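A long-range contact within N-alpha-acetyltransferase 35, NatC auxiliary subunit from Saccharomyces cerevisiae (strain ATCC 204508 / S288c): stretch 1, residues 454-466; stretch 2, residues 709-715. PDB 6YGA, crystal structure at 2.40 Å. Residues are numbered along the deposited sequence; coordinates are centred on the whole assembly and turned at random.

Stretch 1 (454-466) GFDLDIYKPFEAY
Stretch 2 (709-715) KVELVHT

Leu-712 forms the apolar centre of this contact. It lies near the end of strand 709-713, its CA-to-CB bond directed toward the other stretch, and its m,t rotamer (chi1 -65°, chi2 168°) spreads two methyls among several partners. Leu-712 CD1 lies 4.3 Å from Phe-455 CE1, at the edge of that ring (chi1 -76°), and 3.4 Å from the backbone Tyr-460 O; Ala-465, in the helix, directs its CA-to-CB bond toward the strand, its CB 4.2 Å from Leu-712 CD2. Pro-462, phi/psi -53/-36, sets its ring against the strand: its CG is 4.2 Å from Leu-712 CG and 3.3 Å from Val-710 O, while its CB is 4.5 Å from Val-710 CB (chi1 -174°). Because side chains alternate along an extended strand, Val-710 and Leu-712 face this loop while Glu-711 and Val-713 point away; the CA atoms of Pro-462 and Glu-711 are 6.0 Å apart.

Past the strand, His-714 (chi1 -71°, chi2 -155°) points its CA-to-CB bond toward stretch 1, its CA 8.1 Å from Asp-456 CA. Its imidazole suits the polar edge by offering an N-H to two acceptors, a carbonyl and a carboxylate: His-714 NE2 donates weak hydrogen bonds to Phe-455 O (3.3 Å) and Asp-458 OD1 (3.1 Å). At the ring edge, His-714 CE1 lies 3.3 Å from Asp-456 O. Asp-458 (phi/psi 61/35, chi1 -73°) follows the helix in a Schellman motif, with Ile-459 N bonded to Gly-454 O at 2.9 Å. The surface buried between the stretches, both sides summed, is 382 Å².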

# COMPACT_ATOMS: atom_id res chain seq x y z
N GLY B 454 3.87 -1.07 13.96
CA GLY B 454 3.96 -2.49 13.63
C GLY B 454 2.87 -3.33 14.27
O GLY B 454 2.45 -4.34 13.70
N PHE B 455 2.40 -2.94 15.45
CA PHE B 455 1.32 -3.67 16.10
C PHE B 455 0.00 -3.47 15.36
O PHE B 455 -0.83 -4.39 15.30
CB PHE B 455 1.18 -3.25 17.56
CG PHE B 455 2.23 -3.82 18.46
CD1 PHE B 455 2.20 -5.16 18.83
CD2 PHE B 455 3.26 -3.02 18.94
CE1 PHE B 455 3.17 -5.68 19.66
CE2 PHE B 455 4.23 -3.54 19.77
CZ PHE B 455 4.19 -4.88 20.13
N ASP B 456 -0.22 -2.28 14.80
CA ASP B 456 -1.45 -2.02 14.06
C ASP B 456 -1.49 -2.85 12.78
O ASP B 456 -2.58 -3.25 12.34
CB ASP B 456 -1.57 -0.53 13.74
CG ASP B 456 -2.85 -0.19 13.00
OD1 ASP B 456 -3.95 -0.40 13.57
OD2 ASP B 456 -2.76 0.32 11.86
N LEU B 457 -0.34 -3.13 12.19
CA LEU B 457 -0.24 -3.91 10.97
C LEU B 457 -0.03 -5.40 11.24
O LEU B 457 0.08 -6.17 10.28
CB LEU B 457 0.89 -3.37 10.09
CG LEU B 457 0.80 -1.89 9.71
CD1 LEU B 457 2.08 -1.42 9.06
CD2 LEU B 457 -0.40 -1.63 8.80
N ASP B 458 0.03 -5.80 12.51
CA ASP B 458 0.23 -7.21 12.89
C ASP B 458 1.56 -7.74 12.36
O ASP B 458 1.67 -8.90 11.97
CB ASP B 458 -0.94 -8.08 12.43
CG ASP B 458 -2.19 -7.86 13.25
OD1 ASP B 458 -2.11 -7.98 14.49
OD2 ASP B 458 -3.25 -7.55 12.67
N ILE B 459 2.57 -6.87 12.33
CA ILE B 459 3.90 -7.28 11.92
C ILE B 459 4.51 -8.21 12.97
O ILE B 459 5.18 -9.20 12.63
CB ILE B 459 4.78 -6.05 11.68
CG1 ILE B 459 4.26 -5.24 10.48
CG2 ILE B 459 6.23 -6.45 11.45
CD1 ILE B 459 4.23 -6.03 9.19
N TYR B 460 4.28 -7.92 14.25
CA TYR B 460 4.94 -8.64 15.33
C TYR B 460 4.11 -9.84 15.77
O TYR B 460 2.89 -9.75 15.94
CB TYR B 460 5.16 -7.72 16.52
CG TYR B 460 5.75 -6.37 16.17
CD1 TYR B 460 6.83 -6.26 15.30
CD2 TYR B 460 5.21 -5.20 16.69
CE1 TYR B 460 7.36 -5.03 14.97
CE2 TYR B 460 5.73 -3.96 16.36
CZ TYR B 460 6.80 -3.88 15.50
OH TYR B 460 7.32 -2.65 15.19
N LYS B 461 4.79 -10.97 15.96
CA LYS B 461 4.12 -12.14 16.50
C LYS B 461 4.01 -12.03 18.01
O LYS B 461 4.74 -11.26 18.64
CB LYS B 461 4.88 -13.41 16.10
CG LYS B 461 4.74 -13.76 14.62
CD LYS B 461 5.47 -15.05 14.29
CE LYS B 461 4.88 -16.24 15.03
NZ LYS B 461 3.43 -16.42 14.73
N PRO B 462 3.08 -12.77 18.63
CA PRO B 462 2.91 -12.66 20.09
C PRO B 462 4.18 -12.83 20.90
O PRO B 462 4.34 -12.15 21.92
CB PRO B 462 1.88 -13.76 20.39
CG PRO B 462 1.06 -13.83 19.15
CD PRO B 462 2.02 -13.60 18.02
N PHE B 463 5.10 -13.71 20.49
CA PHE B 463 6.31 -13.90 21.28
C PHE B 463 7.25 -12.70 21.18
O PHE B 463 8.10 -12.52 22.06
CB PHE B 463 7.03 -15.19 20.87
CG PHE B 463 7.79 -15.11 19.57
CD1 PHE B 463 9.09 -14.62 19.54
CD2 PHE B 463 7.23 -15.57 18.40
CE1 PHE B 463 9.80 -14.56 18.35
CE2 PHE B 463 7.93 -15.52 17.20
CZ PHE B 463 9.21 -15.01 17.18
N GLU B 464 7.11 -11.88 20.14
CA GLU B 464 7.89 -10.66 19.99
C GLU B 464 7.31 -9.48 20.74
O GLU B 464 7.90 -8.40 20.72
CB GLU B 464 8.01 -10.30 18.50
CG GLU B 464 8.76 -11.31 17.65
CD GLU B 464 8.82 -10.91 16.18
OE1 GLU B 464 7.75 -10.84 15.53
OE2 GLU B 464 9.93 -10.64 15.69
N ALA B 465 6.16 -9.66 21.41
CA ALA B 465 5.47 -8.51 22.00
C ALA B 465 6.30 -7.85 23.09
O ALA B 465 6.32 -6.62 23.20
CB ALA B 465 4.11 -8.94 22.55
N TYR B 466 6.99 -8.65 23.91
CA TYR B 466 7.82 -8.07 24.96
C TYR B 466 8.96 -7.25 24.37
O TYR B 466 9.24 -6.14 24.85
CB TYR B 466 8.38 -9.17 25.86
CG TYR B 466 9.67 -8.76 26.53
CD1 TYR B 466 9.67 -7.88 27.60
CD2 TYR B 466 10.89 -9.22 26.07
CE1 TYR B 466 10.84 -7.49 28.21
CE2 TYR B 466 12.08 -8.84 26.66
CZ TYR B 466 12.05 -7.97 27.73
OH TYR B 466 13.23 -7.59 28.33
N LYS B 709 -2.95 -20.64 23.79
CA LYS B 709 -2.05 -19.85 22.96
C LYS B 709 -2.37 -18.38 23.18
O LYS B 709 -3.49 -18.02 23.54
CB LYS B 709 -2.18 -20.22 21.48
CG LYS B 709 -3.55 -19.94 20.88
CD LYS B 709 -3.64 -20.44 19.45
CE LYS B 709 -5.03 -20.21 18.87
NZ LYS B 709 -5.15 -20.75 17.49
N VAL B 710 -1.38 -17.53 22.97
CA VAL B 710 -1.54 -16.09 23.12
C VAL B 710 -1.70 -15.47 21.75
O VAL B 710 -0.94 -15.80 20.82
CB VAL B 710 -0.35 -15.47 23.88
CG1 VAL B 710 -0.61 -14.00 24.15
CG2 VAL B 710 -0.10 -16.22 25.18
N GLU B 711 -2.68 -14.59 21.60
CA GLU B 711 -2.91 -13.87 20.36
C GLU B 711 -2.99 -12.38 20.64
O GLU B 711 -3.51 -11.97 21.68
CB GLU B 711 -4.20 -14.34 19.66
CG GLU B 711 -4.20 -15.79 19.21
CD GLU B 711 -5.45 -16.14 18.43
OE1 GLU B 711 -6.41 -15.35 18.46
OE2 GLU B 711 -5.47 -17.21 17.77
N LEU B 712 -2.47 -11.58 19.72
CA LEU B 712 -2.55 -10.13 19.81
C LEU B 712 -3.87 -9.69 19.20
O LEU B 712 -4.01 -9.65 17.98
CB LEU B 712 -1.36 -9.48 19.11
CG LEU B 712 0.01 -9.76 19.73
CD1 LEU B 712 1.12 -9.31 18.80
CD2 LEU B 712 0.13 -9.07 21.08
N VAL B 713 -4.84 -9.37 20.05
CA VAL B 713 -6.20 -9.08 19.62
C VAL B 713 -6.40 -7.57 19.53
O VAL B 713 -6.03 -6.84 20.46
CB VAL B 713 -7.23 -9.71 20.57
CG1 VAL B 713 -8.63 -9.24 20.24
CG2 VAL B 713 -7.15 -11.23 20.50
N HIS B 714 -6.98 -7.11 18.43
CA HIS B 714 -7.29 -5.70 18.26
C HIS B 714 -8.62 -5.37 18.93
O HIS B 714 -9.60 -6.11 18.78
CB HIS B 714 -7.34 -5.34 16.77
CG HIS B 714 -6.00 -5.33 16.10
ND1 HIS B 714 -5.74 -4.58 14.98
CD2 HIS B 714 -4.85 -5.98 16.40
CE1 HIS B 714 -4.48 -4.77 14.61
NE2 HIS B 714 -3.92 -5.61 15.46
N THR B 715 -8.65 -4.27 19.68
CA THR B 715 -9.89 -3.78 20.28
C THR B 715 -10.67 -2.99 19.24
O THR B 715 -10.14 -2.07 18.61
CB THR B 715 -9.58 -2.90 21.49
OG1 THR B 715 -8.78 -3.63 22.43
CG2 THR B 715 -10.87 -2.47 22.18